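Local coordinates for FAD linked oxidase-like protein (Myceliophthora thermophila, PDB 5L6G) that oxidises the C1 hydroxyl of xylooligosaccharides and related sugars to lactones with a bicovalently bound FAD, passing the electrons to molecular oxygen to form hydrogen peroxide, at residues P52-D55 with R56-Y59; G254-Q257 with E258-L261; E362-E366 with T367-V371; A427-D430 with G431-H434; R458-A461 with Q462-Y466. All coordinates share one frame; numbering follows the deposited sequence.

Overall arrangement
The five contacts are all local, each made within one continuous run of chain, yet they differ in chemistry. Interaction 1, a surface loop turn, binds a xylose through an arginine and meets the flavin through an aromatic face. Interactions 2 to 5 are helical and partly buried. Interactions 3 and 4 hold neighbouring helices, 354-368 and 426-437, that touch directly, Tyr363 OH lying 2.7 Å from Phe428 O, a probable hydrogen bond; interaction 3 also meets a second sugar at its helix end. Interaction 2, on helix 246-261, packs largely apolar side chains, its centre about 37 Å from that of interaction 1. Interaction 5, in the berberine-like region, mixes amide, water and aromatic contacts.

Interaction 1 of 5, residues P52-D55 with R56-Y59; sequences PFND and RLPY. With XYP (beta-D-xylopyranose), chain I; FAD (flavin-adenine dinucleotide), chain D.
The backbone folds into a type I beta turn from Asn54 to Leu57, closed by Leu57 N donating to Asn54 O at 2.9 Å. The Asn54 side chain braces the same turn: its OD1 accepts from Arg56 N at 3.0 Å, from above the plane of the amide carbonyl. With CG anti to the backbone nitrogen (chi1 -167°), the amide runs alongside the Arg56 side chain, its plane turned 75° from the guanidinium. Its ND2 is held by the backbone oxygens of Phe342 and Tyr96. Where the two arms of the turn come together, Pro52 CG meets Pro58 CB at 4.3 Å. An alanine in place of Asn54 would remove the amide and is likely to leave Arg56 N without its side-chain acceptor and the oxygens of Phe342 and Tyr96 without this donor.

Arg56 bends at chi3 (67°) and presents its guanidinium edge to the xylose: NH1 reaches O1 at 2.8 Å and NH2 reaches the same oxygen at 3.2 Å, while Leu57 CG lies over one guanidinium face. Arg56 NE also donates to Phe342 O, the carbonyl that Asn54 ND2 uses. FAD C8M sits over the centre of the Phe53 ring, 3.3 Å above its plane. One short loop thus carries both a two-donor grip on the sugar's O1 and an aromatic face against the flavin methyl.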
# COMPACT_ATOMS: atom_id res chain seq x y z
N PRO A 52 6.56 15.73 -2.68
CA PRO A 52 5.71 14.69 -2.15
C PRO A 52 4.75 14.20 -3.21
O PRO A 52 4.57 14.87 -4.22
CB PRO A 52 4.93 15.42 -1.05
CG PRO A 52 4.79 16.80 -1.58
CD PRO A 52 6.10 17.07 -2.26
N PHE A 53 4.13 13.05 -3.00
CA PHE A 53 2.96 12.71 -3.79
C PHE A 53 1.79 13.56 -3.28
O PHE A 53 0.99 14.08 -4.06
CB PHE A 53 2.59 11.24 -3.66
CG PHE A 53 1.27 10.95 -4.27
CD1 PHE A 53 1.11 11.00 -5.65
CD2 PHE A 53 0.16 10.71 -3.48
CE1 PHE A 53 -0.13 10.78 -6.23
CE2 PHE A 53 -1.09 10.48 -4.05
CZ PHE A 53 -1.23 10.52 -5.43
N ASN A 54 1.70 13.68 -1.97
CA ASN A 54 0.66 14.49 -1.37
C ASN A 54 1.16 15.91 -1.20
O ASN A 54 1.92 16.20 -0.29
CB ASN A 54 0.23 13.92 -0.01
CG ASN A 54 -1.06 14.56 0.51
OD1 ASN A 54 -1.53 15.60 0.02
ND2 ASN A 54 -1.63 13.93 1.52
N ASP A 55 0.71 16.80 -2.08
CA ASP A 55 1.10 18.21 -2.03
C ASP A 55 0.68 18.94 -0.78
O ASP A 55 1.13 20.05 -0.53
CB ASP A 55 0.54 18.97 -3.23
CG ASP A 55 1.29 18.66 -4.50
OD1 ASP A 55 2.53 18.61 -4.45
OD2 ASP A 55 0.61 18.47 -5.53
N ARG A 56 -0.20 18.33 0.01
CA ARG A 56 -0.56 18.90 1.31
C ARG A 56 0.61 18.82 2.29
O ARG A 56 0.64 19.57 3.25
CB ARG A 56 -1.74 18.15 1.90
CG ARG A 56 -2.39 18.83 3.08
CD ARG A 56 -3.64 18.06 3.52
NE ARG A 56 -3.37 16.75 4.07
CZ ARG A 56 -2.88 16.52 5.29
NH1 ARG A 56 -2.55 17.53 6.09
NH2 ARG A 56 -2.70 15.27 5.71
N LEU A 57 1.55 17.90 2.03
CA LEU A 57 2.58 17.54 2.98
C LEU A 57 4.01 17.54 2.40
O LEU A 57 4.70 16.50 2.39
CB LEU A 57 2.25 16.17 3.58
CG LEU A 57 0.98 16.11 4.42
CD1 LEU A 57 0.72 14.65 4.80
CD2 LEU A 57 1.05 17.02 5.66
N PRO A 58 4.47 18.71 1.95
CA PRO A 58 5.84 18.83 1.56
C PRO A 58 6.70 18.86 2.81
O PRO A 58 6.28 19.40 3.85
CB PRO A 58 5.88 20.17 0.85
CG PRO A 58 4.87 20.99 1.59
CD PRO A 58 3.78 20.02 1.93
N TYR A 59 7.88 18.26 2.71
CA TYR A 59 8.91 18.40 3.72
C TYR A 59 10.21 18.71 3.04
O TYR A 59 10.43 18.34 1.89
CB TYR A 59 9.03 17.14 4.56
CG TYR A 59 7.79 16.88 5.37
CD1 TYR A 59 7.41 17.75 6.40
CD2 TYR A 59 6.94 15.80 5.07
CE1 TYR A 59 6.28 17.53 7.14
CE2 TYR A 59 5.79 15.58 5.80
CZ TYR A 59 5.47 16.44 6.83
OH TYR A 59 4.35 16.23 7.54
O1 XYP I . -1.33 16.38 8.36
C1 XYP I . -2.15 16.00 9.44
C2 XYP I . -2.66 17.27 10.14
C3 XYP I . -3.58 16.86 11.26
C4 XYP I . -4.71 16.04 10.67
C5 XYP I . -4.16 14.85 9.91
O2 XYP I . -1.58 18.07 10.65
O3 XYP I . -4.15 18.00 11.89
O4 XYP I . -5.56 15.63 11.74
O5 XYP I . -3.24 15.27 8.91
PA FAD D . 7.48 5.94 -0.31
O1A FAD D . 8.75 6.04 -1.12
O2A FAD D . 6.84 7.23 0.10
O5B FAD D . 7.68 4.95 0.90
C5B FAD D . 6.65 4.61 1.83
C4B FAD D . 7.27 4.09 3.11
O4B FAD D . 8.06 2.93 2.82
C3B FAD D . 8.21 5.10 3.75
O3B FAD D . 8.20 4.92 5.15
C2B FAD D . 9.56 4.70 3.22
O2B FAD D . 10.65 5.15 4.01
C1B FAD D . 9.42 3.19 3.16
N9A FAD D . 10.32 2.63 2.15
C8A FAD D . 10.40 2.92 0.86
N7A FAD D . 11.37 2.20 0.26
C5A FAD D . 11.89 1.43 1.21
C6A FAD D . 12.97 0.45 1.27
N6A FAD D . 13.61 0.19 0.12
N1A FAD D . 13.25 -0.10 2.47
C2A FAD D . 12.58 0.18 3.59
N3A FAD D . 11.56 1.08 3.61
C4A FAD D . 11.20 1.71 2.45
N1 FAD D . -1.70 0.70 -2.03
C2 FAD D . -2.31 -0.52 -2.16
O2 FAD D . -2.19 -1.37 -1.23
N3 FAD D . -3.01 -0.83 -3.28
C4 FAD D . -3.13 0.02 -4.32
O4 FAD D . -3.78 -0.25 -5.37
C4X FAD D . -2.50 1.36 -4.25
N5 FAD D . -2.58 2.28 -5.25
C5X FAD D . -1.96 3.52 -5.19
C6 FAD D . -2.02 4.45 -6.23
C7 FAD D . -1.38 5.70 -6.10
C7M FAD D . -1.49 6.68 -7.24
C8 FAD D . -0.59 6.04 -4.87
C8M FAD D . 0.17 7.35 -4.73
C9 FAD D . -0.53 5.09 -3.85
C9A FAD D . -1.20 3.85 -3.95
N10 FAD D . -1.16 2.89 -2.91
C10 FAD D . -1.78 1.64 -3.00
C1' FAD D . -0.45 3.13 -1.66
C2' FAD D . 0.95 2.62 -1.69
O2' FAD D . 0.90 1.21 -1.51
C3' FAD D . 1.66 3.24 -0.50
O3' FAD D . 1.60 4.67 -0.55
C4' FAD D . 3.12 2.78 -0.50
O4' FAD D . 3.58 2.72 0.85
C5' FAD D . 3.94 3.72 -1.35
O5' FAD D . 5.19 3.10 -1.66
P FAD D . 6.33 4.03 -2.24
O1P FAD D . 7.63 3.30 -2.32
O2P FAD D . 5.84 4.71 -3.48
O3P FAD D . 6.32 5.23 -1.17

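Interaction 2 of 5, residues G254-Q257 with E258-L261; sequences GALQ and EWLL
Leu261 N donates to Gln257 O at 2.8 Å, the shortest of four successive i to i+4 bonds that carry helix 246-261 through this stretch. The N-H is directed well at its acceptor, with an angle of 159°. Trp259 N to Ala255 O and Leu260 N to Leu256 O repeat the pattern, and the Glu258 N to Gly254 O bond is the longest of the set at 3.2 Å. Regular alpha-helical geometry follows from the series.

Among the side chains, Leu256 and Trp259 make the principal apolar contact. Leu256 CD1 meets Trp259 CE3 at 4.0 Å, a methyl touching the six-membered part of the indole as the two side chains pass at an angle. Leu256 O lies near the indole plane at the ring's edge, 3.8 Å from Trp259 CE3. Beyond the helix, the indole packs on Leu300 and Leu303 of helix 290-304 and on Met269 and Met271 of strand 269-275, while Leu256 touches Val273 of that strand.

Gln257 takes a different course: its CG stands between the backbone nitrogen and carbonyl carbon (chi1 71°), and the chain then extends so that NE2 donates to Leu352 O. The chemistry is therefore divided: four main-chain bonds pair the amides of 258-261 with the carbonyls of 254-257, leucine and tryptophan carbons seat the helix against sheet and helix, and one buried amide spends its N-H on a neighbouring loop.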
# COMPACT_ATOMS: atom_id res chain seq x y z
N GLY A 254 -25.08 -5.32 3.65
CA GLY A 254 -25.38 -6.45 4.53
C GLY A 254 -25.37 -7.73 3.71
O GLY A 254 -24.81 -8.75 4.14
N ALA A 255 -26.00 -7.68 2.54
CA ALA A 255 -26.01 -8.83 1.64
C ALA A 255 -24.61 -9.16 1.16
O ALA A 255 -24.23 -10.32 1.11
CB ALA A 255 -26.91 -8.58 0.45
N LEU A 256 -23.87 -8.12 0.77
CA LEU A 256 -22.56 -8.30 0.19
C LEU A 256 -21.59 -8.96 1.18
O LEU A 256 -20.84 -9.87 0.81
CB LEU A 256 -22.00 -6.97 -0.29
CG LEU A 256 -20.66 -6.96 -1.04
CD1 LEU A 256 -20.78 -7.66 -2.39
CD2 LEU A 256 -20.24 -5.52 -1.21
N GLN A 257 -21.57 -8.48 2.42
CA GLN A 257 -20.68 -9.07 3.41
C GLN A 257 -21.04 -10.51 3.74
O GLN A 257 -20.15 -11.33 3.94
CB GLN A 257 -20.59 -8.23 4.68
CG GLN A 257 -21.80 -8.21 5.56
CD GLN A 257 -21.63 -7.23 6.71
OE1 GLN A 257 -20.62 -6.51 6.78
NE2 GLN A 257 -22.62 -7.21 7.62
N GLU A 258 -22.33 -10.80 3.83
CA GLU A 258 -22.78 -12.16 4.09
C GLU A 258 -22.35 -13.08 2.93
O GLU A 258 -21.82 -14.17 3.16
CB GLU A 258 -24.30 -12.17 4.33
CG GLU A 258 -24.87 -13.50 4.76
CD GLU A 258 -26.37 -13.45 4.99
OE1 GLU A 258 -26.88 -12.41 5.45
OE2 GLU A 258 -27.03 -14.49 4.73
N TRP A 259 -22.51 -12.61 1.70
CA TRP A 259 -22.07 -13.35 0.51
C TRP A 259 -20.56 -13.62 0.58
O TRP A 259 -20.12 -14.74 0.40
CB TRP A 259 -22.42 -12.57 -0.74
CG TRP A 259 -21.88 -13.07 -2.04
CD1 TRP A 259 -22.38 -14.09 -2.80
CD2 TRP A 259 -20.75 -12.55 -2.74
NE1 TRP A 259 -21.61 -14.23 -3.95
CE2 TRP A 259 -20.61 -13.30 -3.92
CE3 TRP A 259 -19.85 -11.51 -2.49
CZ2 TRP A 259 -19.60 -13.05 -4.85
CZ3 TRP A 259 -18.84 -11.26 -3.40
CH2 TRP A 259 -18.73 -12.02 -4.58
N LEU A 260 -19.77 -12.59 0.86
CA LEU A 260 -18.31 -12.75 0.88
C LEU A 260 -17.89 -13.69 2.00
O LEU A 260 -17.11 -14.62 1.81
CB LEU A 260 -17.62 -11.40 1.04
CG LEU A 260 -16.08 -11.39 1.00
CD1 LEU A 260 -15.56 -11.87 -0.33
CD2 LEU A 260 -15.59 -9.99 1.30
N LEU A 261 -18.45 -13.46 3.17
CA LEU A 261 -18.08 -14.18 4.36
C LEU A 261 -18.43 -15.65 4.23
O LEU A 261 -17.74 -16.52 4.77
CB LEU A 261 -18.77 -13.51 5.54
CG LEU A 261 -18.40 -13.83 6.97
CD1 LEU A 261 -16.93 -13.59 7.23
CD2 LEU A 261 -19.31 -12.98 7.88

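Interaction 3 of 5, residues E362-E366 with T367-V371; sequences EYWIE and TANKV. With XYS (alpha-D-xylopyranose), chain K.
Tyr363 O accepts two backbone donors near the end of helix 354-368, Thr367 N at 2.9 Å and Ala368 N at 2.8 Å; the second lies in the carbonyl plane, the first above it. Asn369 N then reaches Trp364 O, a five-residue step like that of Ala368, consistent with the wider pi-type turn here. A type I beta turn from Ala368 to Val371 follows.

The apolar contact is a CH-pi interaction. Thr367 CB stands over the Tyr363 ring, 3.9 Å from its centroid and 6° off the normal. With CG2 anti to the backbone nitrogen (OG1 chi1 -61°), the methyl also covers the ring, 3.6 Å from Tyr363 CZ.

Water links the polar groups. One water accepts from Trp364 NE1 and donates to Asn369 OD1, an oxygen near the indole plane although ring and amide planes are 86° apart. A second donates to Ile365 O, accepts from Asn369 ND2 and bonds O3 of the bound xylose.

Direct sugar bonds come from Lys370, whose NZ donates to xylose O3 at 2.8 Å and to O4 at 3.1 Å. The sugar is therefore held by a lysine ammonium through two hydroxyls and, by way of a water, by the Asn369 amide at the helix end, with Ala277 O as a further partner.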
# COMPACT_ATOMS: atom_id res chain seq x y z
N GLU A 362 -25.67 6.34 7.14
CA GLU A 362 -26.23 7.65 7.43
C GLU A 362 -25.14 8.69 7.22
O GLU A 362 -25.38 9.74 6.66
CB GLU A 362 -26.82 7.73 8.84
CG GLU A 362 -28.11 6.94 8.97
CD GLU A 362 -28.80 7.05 10.33
OE1 GLU A 362 -28.56 8.07 11.04
OE2 GLU A 362 -29.59 6.14 10.65
N TYR A 363 -23.94 8.38 7.65
CA TYR A 363 -22.83 9.30 7.44
C TYR A 363 -22.59 9.53 5.94
O TYR A 363 -22.33 10.64 5.50
CB TYR A 363 -21.58 8.77 8.10
CG TYR A 363 -20.58 9.87 8.34
CD1 TYR A 363 -20.61 10.60 9.51
CD2 TYR A 363 -19.63 10.20 7.38
CE1 TYR A 363 -19.70 11.63 9.75
CE2 TYR A 363 -18.71 11.22 7.60
CZ TYR A 363 -18.76 11.94 8.79
OH TYR A 363 -17.84 12.94 9.03
N TRP A 364 -22.66 8.43 5.18
CA TRP A 364 -22.42 8.46 3.74
C TRP A 364 -23.41 9.38 3.08
O TRP A 364 -23.03 10.31 2.36
CB TRP A 364 -22.58 7.04 3.19
CG TRP A 364 -22.12 6.79 1.77
CD1 TRP A 364 -22.26 7.61 0.68
CD2 TRP A 364 -21.54 5.59 1.30
NE1 TRP A 364 -21.75 6.99 -0.44
CE2 TRP A 364 -21.31 5.74 -0.09
CE3 TRP A 364 -21.16 4.39 1.91
CZ2 TRP A 364 -20.72 4.74 -0.87
CZ3 TRP A 364 -20.58 3.40 1.14
CH2 TRP A 364 -20.37 3.58 -0.24
N ILE A 365 -24.69 9.16 3.37
CA ILE A 365 -25.76 9.84 2.68
C ILE A 365 -25.92 11.27 3.15
O ILE A 365 -26.07 12.17 2.35
CB ILE A 365 -27.07 9.05 2.79
CG1 ILE A 365 -26.89 7.67 2.16
CG2 ILE A 365 -28.21 9.83 2.13
CD1 ILE A 365 -26.45 7.69 0.71
N GLU A 366 -25.82 11.50 4.45
CA GLU A 366 -26.13 12.80 5.03
C GLU A 366 -24.94 13.71 5.19
O GLU A 366 -25.11 14.91 5.28
CB GLU A 366 -26.82 12.64 6.39
CG GLU A 366 -28.09 11.82 6.33
CD GLU A 366 -29.18 12.46 5.50
OE1 GLU A 366 -29.15 13.69 5.24
OE2 GLU A 366 -30.09 11.73 5.09
N THR A 367 -23.74 13.14 5.25
CA THR A 367 -22.54 13.94 5.41
C THR A 367 -21.64 13.85 4.19
O THR A 367 -21.44 14.84 3.48
CB THR A 367 -21.81 13.57 6.72
OG1 THR A 367 -22.69 13.81 7.82
CG2 THR A 367 -20.55 14.40 6.90
N ALA A 368 -21.13 12.64 3.91
CA ALA A 368 -20.17 12.47 2.80
C ALA A 368 -20.72 13.02 1.49
O ALA A 368 -20.06 13.83 0.83
CB ALA A 368 -19.75 11.02 2.65
N ASN A 369 -21.94 12.65 1.14
CA ASN A 369 -22.52 13.12 -0.13
C ASN A 369 -22.61 14.64 -0.26
O ASN A 369 -22.63 15.16 -1.37
CB ASN A 369 -23.88 12.49 -0.36
CG ASN A 369 -23.79 11.10 -0.93
OD1 ASN A 369 -22.70 10.57 -1.18
ND2 ASN A 369 -24.95 10.48 -1.12
N LYS A 370 -22.61 15.35 0.86
CA LYS A 370 -22.71 16.81 0.87
C LYS A 370 -21.38 17.52 0.91
O LYS A 370 -21.34 18.75 0.74
CB LYS A 370 -23.53 17.27 2.07
CG LYS A 370 -24.84 16.52 2.25
CD LYS A 370 -25.68 16.50 1.00
CE LYS A 370 -27.01 15.79 1.24
NZ LYS A 370 -27.90 15.92 0.05
N VAL A 371 -20.29 16.79 1.13
CA VAL A 371 -18.97 17.40 1.20
C VAL A 371 -18.57 17.93 -0.17
O VAL A 371 -18.61 17.18 -1.17
CB VAL A 371 -17.90 16.41 1.68
CG1 VAL A 371 -16.53 17.03 1.58
CG2 VAL A 371 -18.20 15.95 3.10
C1 XYS K . -24.56 14.46 -5.00
C2 XYS K . -24.86 14.02 -3.57
C3 XYS K . -26.03 14.81 -2.98
C4 XYS K . -25.65 16.28 -3.07
C5 XYS K . -25.48 16.64 -4.53
O1 XYS K . -25.65 14.03 -5.81
O2 XYS K . -25.13 12.62 -3.54
O3 XYS K . -26.31 14.41 -1.63
O4 XYS K . -26.65 17.11 -2.47
O5 XYS K . -24.41 15.88 -5.10
O HOH W 1 -22.69 8.33 -2.81
O HOH W 2 -27.36 12.23 -0.44

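Interaction 4 of 5, residues A427-D430 with G431-H434; sequences AFLD and GWVH
Helix 426-437 is alpha-helical here, and its backbone donors are satisfied by i to i+4 bonds. Gly431 N reaches Ala427 O at 2.9 Å; Trp432 N reaches Phe428 O at 3.1 Å, and Val433 N and His434 N continue the series to Leu429 O and Asp430 O. Phe428 O also accepts from Tyr363 OH of helix 354-368.

Side-chain polar groups find partners outside the segment. Asp430 OD1 forms a salt bridge with Lys345 NZ of strand 341-349 and a weak hydrogen bond with Tyr343 OH. Trp432 NE1 donates weakly to Val360 O.

Phe428 CE1 meets Trp432 CE3 at 3.7 Å; the ring planes differ by 28°, and with centroids 5.8 Å apart there is little overlap. Trp375 meets both rings edge-to-face. A serine in place of Phe428 would probably open a gap beside the indole of Trp432 and deprive Trp375 of one of its aromatic neighbours. Leu429, with CG anti to its carbonyl carbon (chi1 -64°), reaches both rings through one methyl: CD2 sits 3.7 Å above a Phe428 face, offset toward the rim, and approaches the indole edge near its plane, 4.1 Å from Trp432 CE3.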
# COMPACT_ATOMS: atom_id res chain seq x y z
N ALA A 427 -12.20 16.56 9.76
CA ALA A 427 -13.36 16.10 10.52
C ALA A 427 -14.26 15.21 9.67
O ALA A 427 -14.97 14.34 10.19
CB ALA A 427 -14.13 17.27 11.07
N PHE A 428 -14.24 15.42 8.36
CA PHE A 428 -15.08 14.61 7.46
C PHE A 428 -14.69 13.12 7.52
O PHE A 428 -15.47 12.28 7.97
CB PHE A 428 -15.06 15.17 6.02
CG PHE A 428 -15.50 14.19 4.96
CD1 PHE A 428 -16.58 13.35 5.18
CD2 PHE A 428 -14.85 14.14 3.73
CE1 PHE A 428 -16.97 12.42 4.20
CE2 PHE A 428 -15.25 13.24 2.75
CZ PHE A 428 -16.30 12.38 2.99
N LEU A 429 -13.51 12.77 7.06
CA LEU A 429 -13.11 11.37 7.17
C LEU A 429 -12.99 10.90 8.61
O LEU A 429 -13.27 9.73 8.89
CB LEU A 429 -11.82 11.08 6.41
CG LEU A 429 -11.94 11.30 4.91
CD1 LEU A 429 -10.65 10.85 4.24
CD2 LEU A 429 -13.16 10.58 4.31
N ASP A 430 -12.61 11.78 9.53
CA ASP A 430 -12.51 11.38 10.94
C ASP A 430 -13.85 10.90 11.47
O ASP A 430 -13.92 9.89 12.20
CB ASP A 430 -11.95 12.52 11.82
CG ASP A 430 -10.46 12.75 11.61
OD1 ASP A 430 -9.84 11.92 10.89
OD2 ASP A 430 -9.91 13.76 12.14
N GLY A 431 -14.91 11.64 11.14
CA GLY A 431 -16.24 11.32 11.59
C GLY A 431 -16.72 10.03 10.96
O GLY A 431 -17.40 9.23 11.60
N TRP A 432 -16.35 9.81 9.70
CA TRP A 432 -16.77 8.61 9.01
C TRP A 432 -16.15 7.38 9.66
O TRP A 432 -16.83 6.39 9.90
CB TRP A 432 -16.38 8.65 7.53
CG TRP A 432 -17.34 7.90 6.66
CD1 TRP A 432 -18.28 7.02 7.06
CD2 TRP A 432 -17.44 7.98 5.24
NE1 TRP A 432 -19.00 6.55 5.97
CE2 TRP A 432 -18.49 7.13 4.84
CE3 TRP A 432 -16.76 8.71 4.27
CZ2 TRP A 432 -18.87 6.99 3.51
CZ3 TRP A 432 -17.13 8.55 2.95
CH2 TRP A 432 -18.18 7.71 2.58
N VAL A 433 -14.86 7.47 9.99
CA VAL A 433 -14.20 6.34 10.64
C VAL A 433 -14.83 6.05 12.02
O VAL A 433 -15.07 4.89 12.37
CB VAL A 433 -12.67 6.53 10.71
CG1 VAL A 433 -12.04 5.52 11.63
CG2 VAL A 433 -12.09 6.39 9.32
N HIS A 434 -15.14 7.11 12.76
CA HIS A 434 -15.84 6.97 14.03
C HIS A 434 -17.16 6.19 13.92
O HIS A 434 -17.52 5.45 14.82
CB HIS A 434 -16.12 8.33 14.63
CG HIS A 434 -16.59 8.28 16.05
ND1 HIS A 434 -15.73 8.19 17.12
CD2 HIS A 434 -17.84 8.36 16.59
CE1 HIS A 434 -16.41 8.19 18.25
NE2 HIS A 434 -17.70 8.30 17.95

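Interaction 5 of 5, residues R458-A461 with Q462-Y466; sequences RAEA and QEVYY
Gln462 folds back on Arg458, the two side chains crossing at an angle with guanidinium and amide planes 32° apart. Arg458 O is gripped twice by this one residue: Gln462 N donates at 3.2 Å in the ordinary helical bond, and Gln462 NE2 at 3.0 Å from the opposite face of the carbonyl plane. The amide donor stands 68° out of that plane, while the oxygen lies close to the plane of the amide. A CG placed anti to the carbonyl carbon (chi1 -73°) starts the glutamine chain back along the helix, and NE2 ends 3.5 Å from Arg458 CG. Gln462 OE1 accepts from Glu493 N. Arg458, extended from CG to NE, forms a salt bridge with Glu484 through NH2 and bonds Ala491 O through NE.

Tyr465 turns its ring toward the preceding turn, with Ala461 CA over one face and Ala461 CB 3.7 Å from Tyr465 CE2. Its hydroxyl bonds Gln490 and the backbone nitrogen of Asp453. Tyr465 CB in turn lies 3.7 Å above the centre of the Tyr466 ring. One turn apart on the same side of the helix, Glu460 CG meets Val464 CG1 at 3.9 Å as those side chains pass obliquely.

On the Glu463 side a water donates to Ala459 O and to Glu463 OE2. In this berberine-like region, helix 458-466 thus satisfies its first-turn carbonyls beyond the backbone bonds, with a side-chain amide at one and water at the next, and its arginine, glutamine and tyrosine tie it to the chain's C-terminal residues.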
# COMPACT_ATOMS: atom_id res chain seq x y z
N ARG A 458 1.53 8.80 17.31
CA ARG A 458 2.45 7.69 17.16
C ARG A 458 1.98 6.43 17.86
O ARG A 458 2.01 5.34 17.27
CB ARG A 458 3.83 8.08 17.67
CG ARG A 458 4.88 7.05 17.32
CD ARG A 458 6.27 7.55 17.61
NE ARG A 458 7.22 6.53 17.23
CZ ARG A 458 8.47 6.48 17.65
NH1 ARG A 458 8.95 7.40 18.49
NH2 ARG A 458 9.25 5.49 17.23
N ALA A 459 1.52 6.56 19.11
CA ALA A 459 1.04 5.40 19.86
C ALA A 459 -0.16 4.73 19.18
O ALA A 459 -0.18 3.50 19.03
CB ALA A 459 0.66 5.78 21.28
N GLU A 460 -1.14 5.52 18.77
CA GLU A 460 -2.31 4.95 18.14
C GLU A 460 -1.91 4.29 16.84
O GLU A 460 -2.36 3.19 16.56
CB GLU A 460 -3.45 5.94 17.92
CG GLU A 460 -4.72 5.21 17.45
CD GLU A 460 -5.90 6.11 17.13
OE1 GLU A 460 -5.77 7.35 17.17
OE2 GLU A 460 -6.97 5.55 16.81
N ALA A 461 -1.05 4.95 16.06
CA ALA A 461 -0.71 4.46 14.73
C ALA A 461 -0.10 3.05 14.78
O ALA A 461 -0.54 2.13 14.05
CB ALA A 461 0.23 5.44 14.03
N GLN A 462 0.88 2.88 15.65
CA GLN A 462 1.52 1.57 15.83
C GLN A 462 0.50 0.51 16.18
O GLN A 462 0.55 -0.62 15.66
CB GLN A 462 2.53 1.63 16.95
CG GLN A 462 3.78 2.38 16.60
CD GLN A 462 4.57 2.64 17.83
OE1 GLN A 462 5.29 1.78 18.29
NE2 GLN A 462 4.37 3.80 18.42
N GLU A 463 -0.42 0.87 17.08
CA GLU A 463 -1.42 -0.07 17.56
C GLU A 463 -2.38 -0.49 16.46
O GLU A 463 -2.60 -1.69 16.27
CB GLU A 463 -2.17 0.48 18.77
CG GLU A 463 -1.25 0.53 19.99
CD GLU A 463 -1.91 0.90 21.30
OE1 GLU A 463 -3.11 1.27 21.31
OE2 GLU A 463 -1.21 0.83 22.34
N VAL A 464 -2.90 0.49 15.73
CA VAL A 464 -3.89 0.21 14.71
C VAL A 464 -3.30 -0.39 13.44
O VAL A 464 -3.98 -1.17 12.75
CB VAL A 464 -4.78 1.43 14.38
CG1 VAL A 464 -5.54 1.90 15.62
CG2 VAL A 464 -3.97 2.56 13.74
N TYR A 465 -2.07 -0.01 13.11
CA TYR A 465 -1.41 -0.54 11.92
C TYR A 465 -0.95 -1.98 12.07
O TYR A 465 -1.01 -2.73 11.11
CB TYR A 465 -0.18 0.29 11.54
CG TYR A 465 -0.42 1.67 10.99
CD1 TYR A 465 -1.56 2.01 10.25
CD2 TYR A 465 0.54 2.66 11.17
CE1 TYR A 465 -1.75 3.30 9.74
CE2 TYR A 465 0.37 3.94 10.65
CZ TYR A 465 -0.77 4.26 9.95
OH TYR A 465 -0.90 5.54 9.47
N TYR A 466 -0.50 -2.35 13.27
CA TYR A 466 0.14 -3.64 13.51
C TYR A 466 -0.53 -4.56 14.53
O TYR A 466 -0.21 -5.77 14.59
CB TYR A 466 1.59 -3.40 13.88
CG TYR A 466 2.31 -2.54 12.88
CD1 TYR A 466 2.49 -2.96 11.58
CD2 TYR A 466 2.79 -1.28 13.24
CE1 TYR A 466 3.16 -2.18 10.66
CE2 TYR A 466 3.46 -0.49 12.33
CZ TYR A 466 3.63 -0.93 11.04
OH TYR A 466 4.30 -0.13 10.14
O HOH W 3 1.42 2.05 21.08